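Long-range contacts in putative uncharacterized protein PH0594 (Pyrococcus horikoshii, PDB 4HXF), which acts as a self-compartmentalizing hexameric serine protease of the prolyl oligopeptidase family, probably an acylaminoacyl peptidase: residues Ser18-Arg23 with Ile313-Thr318; Leu26-Leu31 with Ser62-Ser67; Arg228-Gly233 with Ala267-Gly272; Pro322-Leu327 with Thr336-Leu341. One frame throughout, in Å; residues are numbered along the deposited sequence. Where two conformers were deposited one is given.

All four contacts belong to the beta-propeller, whose seven four-stranded blades precede the alpha/beta-hydrolase domain. Contacts 1, 2 and 3 each join a strand of one blade to a strand of the next, while contact 4 ties blade seven to the segment entering helix 340-343. Contacts 2 and 4 both touch contact 1, each with its centre about 10 Å from that of contact 1: D19 forms a salt bridge with R65 of contact 2, and Y314 and K316 pair with the strand of contact 4. Y29 and Y338 link contacts 2 and 4 directly. Contact 3 lies farther off, about 18 Å from contact 1 between centres. None supplies residues to the inhibitor pocket around S466 and H578.

Contact 1 of 4, residues Ser18-Arg23 with Ile313-Thr318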
loop_
_atom_site.group_PDB
_atom_site.type_symbol
_atom_site.label_atom_id
_atom_site.label_comp_id
_atom_site.label_asym_id
_atom_site.label_seq_id
_atom_site.Cartn_x
_atom_site.Cartn_y
_atom_site.Cartn_z
ATOM N N SER A 18 16.758 -32.255 8.322
ATOM C CA SER A 18 17.260 -32.635 6.977
ATOM C C SER A 18 18.637 -32.053 6.681
ATOM O O SER A 18 19.158 -31.184 7.415
ATOM C CB SER A 18 16.321 -32.136 5.900
ATOM O OG SER A 18 16.261 -30.707 5.866
ATOM N N ASP A 19 19.272 -32.586 5.629
ATOM C CA ASP A 19 20.485 -31.956 4.992
ATOM C C ASP A 19 21.667 -31.869 5.997
ATOM O O ASP A 19 22.215 -30.795 6.203
ATOM C CB ASP A 19 20.180 -30.657 4.298
ATOM C CG ASP A 19 21.230 -30.258 3.162
ATOM O OD1 ASP A 19 22.120 -31.121 2.964
ATOM O OD2 ASP A 19 20.970 -29.149 2.643
ATOM N N PRO A 20 22.060 -32.968 6.635
ATOM C CA PRO A 20 23.201 -32.985 7.513
ATOM C C PRO A 20 24.520 -32.714 6.733
ATOM O O PRO A 20 24.768 -33.333 5.718
ATOM C CB PRO A 20 23.162 -34.366 8.112
ATOM C CG PRO A 20 22.581 -35.187 7.042
ATOM C CD PRO A 20 21.541 -34.354 6.428
ATOM N N ARG A 21 25.382 -31.909 7.320
ATOM C CA ARG A 21 26.708 -31.554 6.772
ATOM C C ARG A 21 27.674 -31.549 7.877
ATOM O O ARG A 21 27.358 -31.111 9.018
ATOM C CB ARG A 21 26.637 -30.162 6.119
ATOM C CG ARG A 21 25.595 -30.005 5.022
ATOM C CD ARG A 21 26.120 -30.704 3.761
ATOM N NE ARG A 21 25.056 -30.800 2.817
ATOM C CZ ARG A 21 25.185 -31.048 1.548
ATOM N NH1 ARG A 21 26.411 -31.109 1.047
ATOM N NH2 ARG A 21 24.072 -31.134 0.824
ATOM N N THR A 22 28.913 -31.980 7.623
ATOM C CA THR A 22 29.891 -31.943 8.663
ATOM C C THR A 22 31.293 -31.559 8.065
ATOM O O THR A 22 31.581 -31.930 6.953
ATOM C CB THR A 22 30.024 -33.251 9.490
ATOM O OG1 THR A 22 30.930 -33.087 10.587
ATOM C CG2 THR A 22 30.607 -34.405 8.687
ATOM N N ARG A 23 32.027 -30.721 8.797
ATOM C CA ARG A 23 33.458 -30.386 8.454
ATOM C C ARG A 23 34.111 -30.227 9.773
ATOM O O ARG A 23 33.630 -29.598 10.700
ATOM C CB ARG A 23 33.714 -29.180 7.496
ATOM C CG ARG A 23 33.092 -29.117 6.049
ATOM C CD ARG A 23 33.836 -29.621 4.789
ATOM N N ILE A 313 28.380 -38.375 10.619
ATOM C CA ILE A 313 27.062 -38.091 11.224
ATOM C C ILE A 313 25.974 -38.531 10.267
ATOM O O ILE A 313 26.182 -38.547 9.025
ATOM C CB ILE A 313 26.956 -36.637 11.602
ATOM C CG1 ILE A 313 27.294 -35.704 10.476
ATOM C CG2 ILE A 313 27.843 -36.332 12.822
ATOM C CD1 ILE A 313 26.234 -34.954 9.817
ATOM N N TYR A 314 24.824 -38.853 10.849
ATOM C CA TYR A 314 23.704 -39.290 10.029
ATOM C C TYR A 314 22.390 -39.077 10.720
ATOM O O TYR A 314 22.265 -39.038 11.923
ATOM C CB TYR A 314 23.914 -40.777 9.653
ATOM C CG TYR A 314 24.139 -41.753 10.763
ATOM C CD1 TYR A 314 25.442 -42.049 11.182
ATOM C CD2 TYR A 314 23.078 -42.421 11.397
ATOM C CE1 TYR A 314 25.684 -42.941 12.181
ATOM C CE2 TYR A 314 23.304 -43.361 12.418
ATOM C CZ TYR A 314 24.633 -43.653 12.762
ATOM O OH TYR A 314 24.876 -44.550 13.734
ATOM N N LEU A 315 21.374 -38.994 9.889
ATOM C CA LEU A 315 19.983 -38.872 10.387
ATOM C C LEU A 315 19.332 -40.258 10.291
ATOM O O LEU A 315 19.357 -40.865 9.211
ATOM C CB LEU A 315 19.206 -37.928 9.471
ATOM C CG LEU A 315 19.421 -36.433 9.512
ATOM C CD1 LEU A 315 18.666 -35.626 8.491
ATOM C CD2 LEU A 315 19.093 -35.884 10.950
ATOM N N LYS A 316 18.743 -40.736 11.398
ATOM C CA LYS A 316 18.110 -42.049 11.466
ATOM C C LYS A 316 16.621 -41.809 11.825
ATOM O O LYS A 316 16.325 -41.095 12.823
ATOM C CB LYS A 316 18.774 -42.913 12.482
ATOM C CG LYS A 316 18.048 -44.313 12.625
ATOM C CD LYS A 316 18.125 -44.922 13.995
ATOM C CE LYS A 316 19.535 -45.148 14.492
ATOM N NZ LYS A 316 19.561 -45.906 15.793
ATOM N N GLU A 317 15.724 -42.316 10.980
ATOM C CA GLU A 317 14.311 -42.363 11.257
ATOM C C GLU A 317 13.930 -43.821 11.559
ATOM O O GLU A 317 14.562 -44.726 11.051
ATOM C CB GLU A 317 13.604 -41.829 10.032
ATOM C CG GLU A 317 12.145 -41.809 10.013
ATOM C CD GLU A 317 11.628 -40.901 8.955
ATOM O OE1 GLU A 317 10.704 -41.315 8.289
ATOM O OE2 GLU A 317 12.111 -39.753 8.765
ATOM N N THR A 318 12.841 -44.042 12.303
ATOM C CA THR A 318 12.318 -45.358 12.615
ATOM C C THR A 318 10.786 -45.358 12.376
ATOM O O THR A 318 10.232 -44.336 11.989
ATOM C CB THR A 318 12.608 -45.764 14.067
ATOM O OG1 THR A 318 11.807 -44.894 14.908
ATOM C CG2 THR A 318 14.137 -45.586 14.370
#
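The seam that closes the beta-propeller, where its first blade meets its last, is packed here by P20 and T22 against I313 and L315. The side chain of L315 reaches over to the backbone at S18, its CD1 methyl lying 3.6 Å from S18 CA and also covering the proline ring at CD. I313 serves the other half of the contact: its CD1 comes to 3.6 Å from P20 CB, while its CG1 slides past T22, 3.8 Å from T22 CB. The first torsion of I313 (52°) puts CG1 between the backbone N and the carbonyl carbon, beside T22, and CD1 is carried on from there to P20. In propeller terms, strand 16-23 is the innermost of blade one and strand 312-317 the second of blade seven. They run nearly antiparallel, at 163°, with axes 7.3 Å apart. No hydrogen bond links these two segments, so they meet as layers of neighbouring sheets, through side chains. T22 OG1 is instead bonded to the carbonyl of L26 in its own blade. On the side of strand 16-23 turned from I313 and L315, R21 grips D19 side-on, NE at 3.0 Å and NH2 at 2.9 Å from the same oxygen, OD1. The NH2 bond uses the syn lone pair of OD1, whereas NE meets it from above the carboxylate plane. The other oxygen, OD2, forms a salt bridge with R65 of the next blade.

Contact 2 of 4, residues Leu26-Leu31 with Ser62-Ser67; sequences LVAYVL and SMPRIS
V30 and P64 meet with their side chains set obliquely, a methyl against one end of the proline ring. V30 CG2 lies 3.5 Å from P64 CD and 4.0 Å from P64 CG, so a single branch covers that end. With CG1 anti to the backbone N (chi1 -179°), CG2 lies beside that N, anti to the carbonyl carbon, and is the branch turned to the ring. At the other end of the ring, P64 CB faces the methyl of A28, with 4.0 Å between P64 CB and A28 CB. The same methyl receives a second neighbour from I66, whose CD1 stands 4.1 Å from A28 CB. Strand 26-31 is part of the second strand of the first propeller blade and strand 62-66 the innermost of the second blade, running antiparallel at 177° with axes 7.0 Å apart. The two sheets stack by apolar side chains, without a hydrogen bond between these segments, and I45 and I73 continue the same layer around P64. R65 turns its CB away from strand 26-31 and folds back on its own strand. Its NH1 donates to P64 O over 2.8 Å, reaching the oxygen from well above the carbonyl plane, 55° out of it, while R65 NE is bonded to the carbonyl of I109 in the third blade.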
loop_
_atom_site.group_PDB
_atom_site.type_symbol
_atom_site.label_atom_id
_atom_site.label_comp_id
_atom_site.label_asym_id
_atom_site.label_seq_id
_atom_site.Cartn_x
_atom_site.Cartn_y
_atom_site.Cartn_z
ATOM N N LEU A 26 32.445 -29.596 13.531
ATOM C CA LEU A 26 31.077 -28.991 13.384
ATOM C C LEU A 26 30.102 -29.905 12.586
ATOM O O LEU A 26 30.535 -30.644 11.673
ATOM C CB LEU A 26 31.143 -27.648 12.674
ATOM C CG LEU A 26 31.918 -26.539 13.426
ATOM C CD1 LEU A 26 32.205 -25.366 12.468
ATOM C CD2 LEU A 26 31.183 -26.105 14.700
ATOM N N VAL A 27 28.813 -29.833 12.962
ATOM C CA VAL A 27 27.727 -30.419 12.227
ATOM C C VAL A 27 26.746 -29.314 11.922
ATOM O O VAL A 27 26.523 -28.464 12.828
ATOM C CB VAL A 27 27.155 -31.497 13.119
ATOM C CG1 VAL A 27 26.012 -32.262 12.449
ATOM C CG2 VAL A 27 28.300 -32.464 13.407
ATOM N N ALA A 28 26.179 -29.276 10.720
ATOM C CA ALA A 28 25.082 -28.354 10.418
ATOM C C ALA A 28 23.957 -29.179 9.861
ATOM O O ALA A 28 24.155 -30.250 9.278
ATOM C CB ALA A 28 25.462 -27.270 9.415
ATOM N N TYR A 29 22.733 -28.690 10.086
ATOM C CA TYR A 29 21.552 -29.347 9.540
ATOM C C TYR A 29 20.416 -28.372 9.530
ATOM O O TYR A 29 20.537 -27.250 10.124
ATOM C CB TYR A 29 21.202 -30.652 10.337
ATOM C CG TYR A 29 20.989 -30.493 11.815
ATOM C CD1 TYR A 29 22.052 -30.586 12.670
ATOM C CD2 TYR A 29 19.756 -30.094 12.325
ATOM C CE1 TYR A 29 21.892 -30.368 14.035
ATOM C CE2 TYR A 29 19.585 -29.947 13.697
ATOM C CZ TYR A 29 20.660 -30.049 14.544
ATOM O OH TYR A 29 20.575 -29.884 15.899
ATOM N N VAL A 30 19.273 -28.694 8.924
ATOM C CA VAL A 30 18.119 -27.818 8.797
ATOM C C VAL A 30 16.996 -28.371 9.678
ATOM O O VAL A 30 16.738 -29.571 9.639
ATOM C CB VAL A 30 17.542 -27.663 7.348
ATOM C CG1 VAL A 30 16.394 -26.734 7.309
ATOM C CG2 VAL A 30 18.736 -27.214 6.456
ATOM N N LEU A 31 16.484 -27.505 10.503
ATOM C CA LEU A 31 15.301 -27.781 11.383
ATOM C C LEU A 31 14.096 -27.101 10.708
ATOM O O LEU A 31 14.122 -25.864 10.492
ATOM C CB LEU A 31 15.540 -27.174 12.752
ATOM C CG LEU A 31 14.313 -27.088 13.670
ATOM C CD1 LEU A 31 13.793 -28.477 14.026
ATOM C CD2 LEU A 31 14.728 -26.363 14.974
ATOM N N SER A 62 18.257 -22.287 4.569
ATOM C CA SER A 62 18.478 -23.664 4.307
ATOM C C SER A 62 19.680 -23.848 3.399
ATOM O O SER A 62 20.394 -22.884 3.148
ATOM C CB SER A 62 17.178 -24.228 3.713
ATOM O OG SER A 62 16.898 -23.770 2.419
ATOM N N MET A 63 19.873 -25.081 2.926
ATOM C CA MET A 63 21.013 -25.437 2.106
ATOM C C MET A 63 22.322 -25.056 2.750
ATOM O O MET A 63 23.193 -24.446 2.076
ATOM C CB MET A 63 20.832 -24.804 0.722
ATOM C CG MET A 63 19.541 -25.284 -0.012
ATOM S SD MET A 63 19.628 -24.877 -1.794
ATOM C CE MET A 63 21.303 -25.323 -2.128
ATOM N N PRO A 64 22.601 -25.497 4.012
ATOM C CA PRO A 64 23.891 -25.224 4.617
ATOM C C PRO A 64 25.024 -25.951 3.872
ATOM O O PRO A 64 24.942 -27.145 3.572
ATOM C CB PRO A 64 23.776 -25.814 6.036
ATOM C CG PRO A 64 22.728 -26.927 5.894
ATOM C CD PRO A 64 21.782 -26.369 4.881
ATOM N N ARG A 65 26.103 -25.200 3.550
ATOM C CA ARG A 65 27.280 -25.834 2.945
ATOM C C ARG A 65 28.456 -25.329 3.633
ATOM O O ARG A 65 28.779 -24.080 3.575
ATOM C CB ARG A 65 27.378 -25.404 1.452
ATOM C CG ARG A 65 26.076 -25.777 0.650
ATOM C CD ARG A 65 26.006 -27.323 0.507
ATOM N NE ARG A 65 24.855 -27.698 -0.314
ATOM C CZ ARG A 65 23.607 -28.004 0.160
ATOM N NH1 ARG A 65 23.351 -28.043 1.485
ATOM N NH2 ARG A 65 22.645 -28.355 -0.669
ATOM N N ILE A 66 29.122 -26.141 4.424
ATOM C CA ILE A 66 30.295 -25.737 5.143
ATOM C C ILE A 66 31.542 -25.711 4.253
ATOM O O ILE A 66 31.840 -26.667 3.516
ATOM C CB ILE A 66 30.551 -26.655 6.364
ATOM C CG1 ILE A 66 29.269 -26.668 7.227
ATOM C CG2 ILE A 66 31.848 -26.244 7.102
ATOM C CD1 ILE A 66 29.372 -27.743 8.384
ATOM N N SER A 67 32.318 -24.643 4.283
ATOM C CA SER A 67 33.494 -24.584 3.388
ATOM C C SER A 67 34.538 -25.668 3.808
ATOM O O SER A 67 34.632 -26.059 4.981
ATOM C CB SER A 67 34.139 -23.190 3.422
ATOM O OG SER A 67 34.717 -22.956 4.728
#

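Contact 3 of 4, residues Arg228-Gly233 with Ala267-Gly272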
loop_
_atom_site.group_PDB
_atom_site.type_symbol
_atom_site.label_atom_id
_atom_site.label_comp_id
_atom_site.label_asym_id
_atom_site.label_seq_id
_atom_site.Cartn_x
_atom_site.Cartn_y
_atom_site.Cartn_z
ATOM N N ARG A 228 39.373 -39.023 -7.407
ATOM C CA ARG A 228 38.481 -40.002 -7.938
ATOM C C ARG A 228 37.059 -39.418 -8.028
ATOM O O ARG A 228 36.588 -38.712 -7.092
ATOM C CB ARG A 228 38.433 -41.189 -6.943
ATOM C CG ARG A 228 39.675 -42.085 -6.825
ATOM C CD ARG A 228 39.699 -42.712 -5.424
ATOM N NE ARG A 228 40.142 -41.728 -4.410
ATOM C CZ ARG A 228 41.429 -41.433 -4.119
ATOM N NH1 ARG A 228 42.424 -42.037 -4.729
ATOM N NH2 ARG A 228 41.728 -40.525 -3.217
ATOM N N ILE A 229 36.367 -39.811 -9.075
ATOM C CA ILE A 229 34.970 -39.427 -9.255
ATOM C C ILE A 229 34.083 -40.592 -8.845
ATOM O O ILE A 229 34.329 -41.735 -9.240
ATOM C CB ILE A 229 34.658 -39.059 -10.682
ATOM C CG1 ILE A 229 35.556 -37.908 -11.170
ATOM C CG2 ILE A 229 33.139 -38.731 -10.893
ATOM C CD1 ILE A 229 35.500 -37.583 -12.672
ATOM N N LEU A 230 33.027 -40.298 -8.074
ATOM C CA LEU A 230 32.034 -41.304 -7.717
ATOM C C LEU A 230 30.843 -41.233 -8.650
ATOM O O LEU A 230 30.252 -40.166 -8.869
ATOM C CB LEU A 230 31.589 -41.003 -6.266
ATOM C CG LEU A 230 30.761 -42.080 -5.557
ATOM C CD1 LEU A 230 31.452 -43.461 -5.334
ATOM C CD2 LEU A 230 30.171 -41.507 -4.217
ATOM N N LEU A 231 30.522 -42.377 -9.214
ATOM C CA LEU A 231 29.514 -42.535 -10.231
ATOM C C LEU A 231 28.364 -43.386 -9.667
ATOM O O LEU A 231 28.627 -44.366 -8.927
ATOM C CB LEU A 231 30.130 -43.213 -11.485
ATOM C CG LEU A 231 31.283 -42.465 -12.215
ATOM C CD1 LEU A 231 31.958 -43.426 -13.249
ATOM C CD2 LEU A 231 30.751 -41.191 -12.900
ATOM N N TYR A 232 27.181 -43.045 -10.100
ATOM C CA TYR A 232 25.945 -43.672 -9.607
ATOM C C TYR A 232 25.123 -44.189 -10.709
ATOM O O TYR A 232 24.710 -43.402 -11.582
ATOM C CB TYR A 232 25.138 -42.631 -8.808
ATOM C CG TYR A 232 23.894 -43.231 -8.157
ATOM C CD1 TYR A 232 23.930 -43.858 -6.883
ATOM C CD2 TYR A 232 22.677 -43.107 -8.791
ATOM C CE1 TYR A 232 22.778 -44.401 -6.324
ATOM C CE2 TYR A 232 21.528 -43.586 -8.237
ATOM C CZ TYR A 232 21.585 -44.248 -6.992
ATOM O OH TYR A 232 20.395 -44.726 -6.417
ATOM N N GLY A 233 24.889 -45.542 -10.712
ATOM C CA GLY A 233 24.066 -46.147 -11.714
ATOM C C GLY A 233 24.686 -47.464 -12.102
ATOM O O GLY A 233 25.012 -48.237 -11.250
ATOM N N ALA A 267 25.265 -41.984 -1.686
ATOM C CA ALA A 267 26.628 -42.273 -1.481
ATOM C C ALA A 267 27.514 -40.960 -1.607
ATOM O O ALA A 267 27.184 -40.036 -2.360
ATOM C CB ALA A 267 27.171 -43.351 -2.519
ATOM N N LYS A 268 28.581 -40.968 -0.853
ATOM C CA LYS A 268 29.609 -39.881 -0.824
ATOM C C LYS A 268 30.986 -40.417 -0.722
ATOM O O LYS A 268 31.231 -41.410 -0.077
ATOM C CB LYS A 268 29.264 -38.883 0.382
ATOM C CG LYS A 268 27.985 -38.155 0.368
ATOM C CD LYS A 268 27.673 -37.165 1.570
ATOM C CE LYS A 268 26.232 -36.557 1.414
ATOM N NZ LYS A 268 25.981 -35.309 2.278
ATOM N N ILE A 269 31.983 -39.697 -1.232
ATOM C CA ILE A 269 33.370 -40.115 -1.110
ATOM C C ILE A 269 34.111 -39.013 -0.360
ATOM O O ILE A 269 33.936 -37.835 -0.615
ATOM C CB ILE A 269 33.978 -40.436 -2.548
ATOM C CG1 ILE A 269 35.403 -40.982 -2.561
ATOM C CG2 ILE A 269 33.902 -39.231 -3.488
ATOM C CD1 ILE A 269 35.807 -41.699 -3.872
ATOM N N ARG A 270 34.905 -39.425 0.584
ATOM C CA ARG A 270 35.744 -38.396 1.295
ATOM C C ARG A 270 37.013 -39.114 1.638
ATOM O O ARG A 270 36.953 -40.153 2.284
ATOM C CB ARG A 270 35.034 -37.789 2.531
ATOM C CG ARG A 270 34.061 -36.586 2.272
ATOM C CD ARG A 270 32.578 -36.897 2.615
ATOM N NE ARG A 270 31.602 -35.802 2.389
ATOM C CZ ARG A 270 31.206 -35.388 1.171
ATOM N NH1 ARG A 270 30.266 -34.422 1.057
ATOM N NH2 ARG A 270 31.736 -35.961 0.059
ATOM N N ASN A 271 38.131 -38.626 1.062
ATOM C CA ASN A 271 39.455 -39.216 1.298
ATOM C C ASN A 271 39.550 -40.629 0.807
ATOM O O ASN A 271 39.985 -41.491 1.569
ATOM C CB ASN A 271 39.775 -39.212 2.805
ATOM N N GLY A 272 39.094 -40.908 -0.432
ATOM C CA GLY A 272 39.141 -42.285 -0.964
ATOM C C GLY A 272 38.263 -43.353 -0.280
ATOM O O GLY A 272 38.177 -44.523 -0.829
#
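Strands 229-232 and 267-270 face each other nearly antiparallel, at 170°, with axes 7.8 Å apart and L230 opposite I269. This is the interface between the fifth and sixth propeller blades, the second strand of one against the innermost of the other. L230 fills the centre. Its CG is anti to the backbone N (chi1 -168°), and CD2 extends over the facing backbone, 3.8 Å from K268 C and 3.9 Å from A267 CB. L230 CB meets the CG2 branch of I269 at 4.0 Å. The other branch of I269 points to R228, its CD1 being 4.1 Å from R228 CB and close to the plane of the guanidinium at its edge. The chain of R228 bends at chi3 (-76°) and brings NE to 3.6 Å from G272 CA. There the group is held by D225, whose OD2 takes both a salt bridge from R228 NE and a hydrogen bond from the backbone N of G272. An alanine in place of R228 would probably leave D225 without its cationic partner and open a gap beside G272. On the face of strand 267-270 turned from strand 229-232, R270 NH2 donates to I269 O over 3.0 Å, while K268 CD lies on one face of the R270 guanidinium. D223 of blade five takes both R270 NH2 and I269 N; D307 of blade seven pairs with R270 NE. Between the two segments the side-chain packing is apolar at L230 and I269, whereas at the hairpin end D225 unites R228 with G272, its negative charge probably stabilising the bent arginine.

Contact 4 of 4, residues Pro322-Leu327 with Thr336-Leu341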
loop_
_atom_site.group_PDB
_atom_site.type_symbol
_atom_site.label_atom_id
_atom_site.label_comp_id
_atom_site.label_asym_id
_atom_site.label_seq_id
_atom_site.Cartn_x
_atom_site.Cartn_y
_atom_site.Cartn_z
ATOM N N PRO A 322 10.263 -39.706 13.827
ATOM C CA PRO A 322 10.970 -38.934 12.797
ATOM C C PRO A 322 12.429 -38.900 13.067
ATOM O O PRO A 322 12.905 -39.113 14.192
ATOM C CB PRO A 322 10.364 -37.521 12.905
ATOM C CG PRO A 322 8.972 -37.732 13.552
ATOM C CD PRO A 322 9.201 -38.900 14.505
ATOM N N ALA A 323 13.174 -38.514 12.033
ATOM C CA ALA A 323 14.630 -38.505 12.068
ATOM C C ALA A 323 15.170 -37.695 13.227
ATOM O O ALA A 323 14.706 -36.607 13.557
ATOM C CB ALA A 323 15.244 -37.911 10.754
ATOM N N GLU A 324 16.227 -38.237 13.801
ATOM C CA GLU A 324 17.097 -37.518 14.709
ATOM C C GLU A 324 18.517 -37.710 14.214
ATOM O O GLU A 324 18.824 -38.638 13.486
ATOM C CB GLU A 324 16.976 -38.003 16.195
ATOM C CG GLU A 324 15.619 -37.847 16.848
ATOM C CD GLU A 324 15.218 -36.430 17.241
ATOM O OE1 GLU A 324 14.024 -36.252 17.580
ATOM O OE2 GLU A 324 16.084 -35.487 17.257
ATOM N N LEU A 325 19.456 -36.928 14.743
ATOM C CA LEU A 325 20.860 -36.972 14.315
ATOM C C LEU A 325 21.655 -37.811 15.262
ATOM O O LEU A 325 21.435 -37.822 16.515
ATOM C CB LEU A 325 21.494 -35.564 14.248
ATOM C CG LEU A 325 22.842 -35.355 13.524
ATOM C CD1 LEU A 325 22.704 -35.574 12.003
ATOM C CD2 LEU A 325 23.317 -33.923 13.929
ATOM N N TYR A 326 22.550 -38.536 14.640
ATOM C CA TYR A 326 23.505 -39.405 15.302
ATOM C C TYR A 326 24.952 -39.254 14.797
ATOM O O TYR A 326 25.246 -38.707 13.728
ATOM C CB TYR A 326 23.113 -40.876 14.978
ATOM C CG TYR A 326 21.790 -41.308 15.548
ATOM C CD1 TYR A 326 20.597 -40.838 14.990
ATOM C CD2 TYR A 326 21.713 -42.068 16.688
ATOM C CE1 TYR A 326 19.386 -41.171 15.548
ATOM C CE2 TYR A 326 20.489 -42.417 17.276
ATOM C CZ TYR A 326 19.333 -41.983 16.685
ATOM O OH TYR A 326 18.130 -42.288 17.268
ATOM N N LEU A 327 25.855 -39.612 15.658
ATOM C CA LEU A 327 27.307 -39.571 15.341
ATOM C C LEU A 327 27.842 -41.034 15.505
ATOM O O LEU A 327 27.399 -41.781 16.357
ATOM C CB LEU A 327 28.015 -38.584 16.289
ATOM C CG LEU A 327 29.544 -38.581 16.515
ATOM C CD1 LEU A 327 30.351 -37.979 15.388
ATOM C CD2 LEU A 327 29.862 -37.755 17.758
ATOM N N THR A 336 20.843 -35.776 18.863
ATOM C CA THR A 336 19.690 -34.816 19.044
ATOM C C THR A 336 18.521 -35.624 19.611
ATOM O O THR A 336 18.373 -36.845 19.366
ATOM C CB THR A 336 19.278 -34.056 17.808
ATOM O OG1 THR A 336 18.678 -34.934 16.830
ATOM C CG2 THR A 336 20.387 -33.267 17.128
ATOM N N ASP A 337 17.571 -34.916 20.243
ATOM C CA ASP A 337 16.390 -35.507 20.722
ATOM C C ASP A 337 15.211 -34.483 20.603
ATOM O O ASP A 337 14.503 -34.177 21.570
ATOM C CB ASP A 337 16.496 -35.939 22.172
ATOM C CG ASP A 337 15.362 -36.852 22.586
ATOM O OD1 ASP A 337 14.747 -37.505 21.735
ATOM O OD2 ASP A 337 15.098 -36.896 23.807
ATOM N N TYR A 338 15.082 -33.901 19.418
ATOM C CA TYR A 338 14.097 -32.830 19.194
ATOM C C TYR A 338 12.686 -33.201 19.537
ATOM O O TYR A 338 11.996 -32.400 20.159
ATOM C CB TYR A 338 14.096 -32.314 17.755
ATOM C CG TYR A 338 15.204 -31.337 17.456
ATOM C CD1 TYR A 338 16.450 -31.759 17.061
ATOM C CD2 TYR A 338 15.042 -29.996 17.698
ATOM C CE1 TYR A 338 17.494 -30.895 16.803
ATOM C CE2 TYR A 338 16.108 -29.119 17.521
ATOM C CZ TYR A 338 17.299 -29.562 17.028
ATOM O OH TYR A 338 18.315 -28.684 16.855
ATOM N N ASN A 339 12.267 -34.447 19.222
ATOM C CA ASN A 339 10.886 -34.863 19.446
ATOM C C ASN A 339 10.646 -35.697 20.696
ATOM O O ASN A 339 9.599 -36.268 20.886
ATOM C CB ASN A 339 10.294 -35.530 18.199
ATOM C CG ASN A 339 10.268 -34.601 16.984
ATOM O OD1 ASN A 339 9.743 -33.529 17.101
ATOM N ND2 ASN A 339 10.878 -35.023 15.865
ATOM N N GLY A 340 11.717 -35.770 21.506
ATOM C CA GLY A 340 11.683 -36.596 22.714
ATOM C C GLY A 340 10.606 -36.216 23.697
ATOM O O GLY A 340 9.986 -37.108 24.315
ATOM N N LEU A 341 10.354 -34.925 23.869
ATOM C CA LEU A 341 9.332 -34.511 24.820
ATOM C C LEU A 341 7.957 -34.740 24.291
ATOM O O LEU A 341 7.062 -35.144 25.062
ATOM C CB LEU A 341 9.551 -33.072 25.293
ATOM C CG LEU A 341 10.923 -32.722 25.930
ATOM C CD1 LEU A 341 10.998 -31.280 26.383
ATOM C CD2 LEU A 341 11.193 -33.663 27.107
HETATM O O HOH W 1 12.066 -37.712 16.295
#
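E324 OE2 lies at the edge of the Y338 ring, near its plane, 3.8 Å from Y338 CD1. Around it closes the end of the seventh propeller blade: strand 324-328 meets the loop that leaves outer strand 332-334, makes a type I turn from D337 to G340 and enters helix 340-343. OE1 accepts from N339 N at 3.0 Å through its syn lone pair, whereas OE2 takes the hydroxyl of T336, whose OG1 is 2.7 Å away, on its anti side. A second donor to OE2 is Y338 N, at 2.9 Å on the syn side but 30° out of the carboxylate plane. The glutamate chain bends at chi2 (-74°) to bring its end over the turn. T336 OG1 in turn accepts from L325 N at 3.0 Å, close to straight at 177°. T336 N also donates to L325 O, and T336 CG2 packs against L325 CB. R321 forms salt bridges with both E324 and D337, which would probably ease the repulsion between these acids and keep E324 ionised. A glutamine in place of E324 would probably weaken the tie to R321 and turn an NH2 toward donors, leaving either N339 N, or Y338 N and the T336 hydroxyl, without an acceptor. D337 O also accepts from R116 of a second subunit. N339 OD1 accepts from A15 N, and P322 crosses the amide at about a right angle, CB against ND2. Beside P322, a water donates to P322 O at 2.7 Å and to E324 OE1 at 2.8 Å, and accepts from N339 ND2.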